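Long-range contact in MFP2b (Ascaris suum, PDB 2BJR), which probably enhances the polymerization of major sperm protein in the amoeboid motility of Ascaris sperm and binds a zinc ion: residues A[282-287]-A[355-360]. Residues are numbered along the deposited sequence; the frame is centred on the assembly and turned at random.
Sequences FDYDWK and MVLCRK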
# COMPACT_ATOMS: atom_id res chain seq x y z
N PHE A 282 4.26 14.74 9.30
CA PHE A 282 5.26 15.15 8.33
C PHE A 282 4.61 16.02 7.24
O PHE A 282 3.39 15.95 7.03
CB PHE A 282 5.93 13.91 7.72
CG PHE A 282 4.96 12.99 7.05
CD1 PHE A 282 4.62 13.16 5.71
CD2 PHE A 282 4.35 11.98 7.78
CE1 PHE A 282 3.68 12.31 5.11
CE2 PHE A 282 3.42 11.13 7.18
CZ PHE A 282 3.09 11.31 5.85
N ASP A 283 5.42 16.83 6.55
CA ASP A 283 4.99 17.60 5.42
C ASP A 283 5.77 17.23 4.16
O ASP A 283 6.94 16.88 4.23
CB ASP A 283 5.21 19.11 5.69
CG ASP A 283 4.49 19.56 6.96
OD1 ASP A 283 3.25 19.39 7.01
OD2 ASP A 283 5.09 19.99 7.98
N TYR A 284 5.13 17.39 3.01
CA TYR A 284 5.77 17.11 1.73
C TYR A 284 6.28 18.39 1.09
O TYR A 284 5.65 19.44 1.23
CB TYR A 284 4.76 16.51 0.74
CG TYR A 284 4.36 15.08 1.03
CD1 TYR A 284 3.04 14.74 1.16
CD2 TYR A 284 5.32 14.08 1.16
CE1 TYR A 284 2.64 13.40 1.38
CE2 TYR A 284 4.94 12.78 1.46
CZ TYR A 284 3.61 12.44 1.54
OH TYR A 284 3.26 11.11 1.82
N ASP A 285 7.34 18.26 0.31
CA ASP A 285 7.81 19.29 -0.60
C ASP A 285 8.72 18.65 -1.63
O ASP A 285 9.26 17.58 -1.39
CB ASP A 285 8.66 20.28 0.19
CG ASP A 285 8.83 21.61 -0.52
OD1 ASP A 285 8.16 21.90 -1.56
OD2 ASP A 285 9.65 22.40 -0.04
N TRP A 286 8.89 19.28 -2.77
CA TRP A 286 9.72 18.74 -3.83
C TRP A 286 11.03 19.45 -3.72
O TRP A 286 11.04 20.68 -3.62
CB TRP A 286 9.08 18.92 -5.20
CG TRP A 286 7.79 18.17 -5.32
CD1 TRP A 286 6.57 18.51 -4.77
CD2 TRP A 286 7.59 16.95 -6.01
NE1 TRP A 286 5.63 17.57 -5.10
CE2 TRP A 286 6.22 16.59 -5.85
CE3 TRP A 286 8.42 16.10 -6.74
CZ2 TRP A 286 5.68 15.44 -6.40
CZ3 TRP A 286 7.85 14.94 -7.27
CH2 TRP A 286 6.49 14.66 -7.13
N LYS A 287 12.11 18.68 -3.67
CA LYS A 287 13.46 19.23 -3.43
C LYS A 287 14.41 18.84 -4.54
O LYS A 287 14.27 17.74 -5.10
CB LYS A 287 14.03 18.72 -2.11
CG LYS A 287 13.22 19.05 -0.87
CD LYS A 287 13.20 20.61 -0.67
CE LYS A 287 12.74 20.99 0.73
NZ LYS A 287 12.31 22.43 0.77
N MSE A 355 13.68 16.93 -9.50
CA MSE A 355 13.08 17.43 -8.28
C MSE A 355 12.42 16.22 -7.61
O MSE A 355 11.56 15.57 -8.20
CB MSE A 355 12.06 18.53 -8.57
CG MSE A 355 12.58 19.74 -9.38
SE MSE A 355 13.70 20.72 -8.15
CE MSE A 355 12.51 21.29 -6.80
N VAL A 356 12.82 15.89 -6.39
CA VAL A 356 12.41 14.64 -5.75
C VAL A 356 11.37 14.92 -4.68
O VAL A 356 11.50 15.87 -3.91
CB VAL A 356 13.64 13.91 -5.14
CG1 VAL A 356 13.26 12.69 -4.37
CG2 VAL A 356 14.57 13.57 -6.21
N LEU A 357 10.31 14.11 -4.59
CA LEU A 357 9.31 14.32 -3.53
C LEU A 357 9.93 13.86 -2.21
O LEU A 357 10.36 12.71 -2.09
CB LEU A 357 8.01 13.52 -3.80
CG LEU A 357 7.00 13.68 -2.64
CD1 LEU A 357 6.55 15.16 -2.54
CD2 LEU A 357 5.83 12.77 -2.78
N CYS A 358 10.03 14.78 -1.26
CA CYS A 358 10.55 14.52 0.06
C CYS A 358 9.53 14.89 1.10
O CYS A 358 8.48 15.52 0.81
CB CYS A 358 11.81 15.35 0.33
SG CYS A 358 13.15 15.03 -0.85
N ARG A 359 9.81 14.41 2.31
CA ARG A 359 9.04 14.76 3.47
C ARG A 359 9.96 15.01 4.66
O ARG A 359 11.07 14.52 4.74
CB ARG A 359 8.03 13.65 3.82
CG ARG A 359 8.60 12.30 4.03
CD ARG A 359 7.55 11.27 4.43
NE ARG A 359 8.12 10.00 4.78
CZ ARG A 359 7.52 9.11 5.54
NH1 ARG A 359 6.25 9.29 5.95
NH2 ARG A 359 8.18 8.04 5.91
N LYS A 360 9.43 15.78 5.60
CA LYS A 360 10.17 16.23 6.78
C LYS A 360 9.28 16.05 7.97
O LYS A 360 8.16 16.57 7.97
CB LYS A 360 10.50 17.72 6.68
CG LYS A 360 11.19 18.26 7.97
CD LYS A 360 11.99 19.57 7.70
CE LYS A 360 12.77 20.03 9.00
NZ LYS A 360 14.00 20.86 8.71
O HOH W 1 7.75 19.29 8.50
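Phe282 and Arg359 both take the crowded first torsion, CG between the backbone N and the carbonyl carbon (chi1 59° and 55°), and the extended arginine chain thereby runs across the phenyl face. Arg359 CZ stands 4.7 Å from the Phe282 ring centroid, almost on the ring normal, in a cation-pi contact. The guanidinium presents its edge, the two planes being 74° apart, with NH1 over the ring centre. NH1 also donates to Thr191 O and NH2 forms a salt bridge with Asp368, so partners outside the two strands hold the cation. Farther along this face, Leu357, with CG anti to its backbone N, lays CB 3.7 Å from the centroid of the Trp286 six-membered ring, while its CD1 covers the pyrrole side, 3.6 Å from Trp286 NE1. Tyr284 fills the interval, its ring edge against Cys358 O and its OH hydrogen-bonded to Asn193. Across the other face, Lys287 bends at chi2, passes Cys358 SG with CB and CG, and returns to Asp285 in a salt bridge (NZ to OD2, 2.8 Å). Six backbone hydrogen bonds join the strands, Val356 N reaching Lys287 O at 2.7 Å. A water donates to Asp283 OD2 and Lys360 O; Asp283 also forms salt bridges with Lys362 and Arg280. In this regular antiparallel pair, 282-288, the first strand of a curled sheet, lies against 355-361, its last, which also pairs with 300-302 and 313-319.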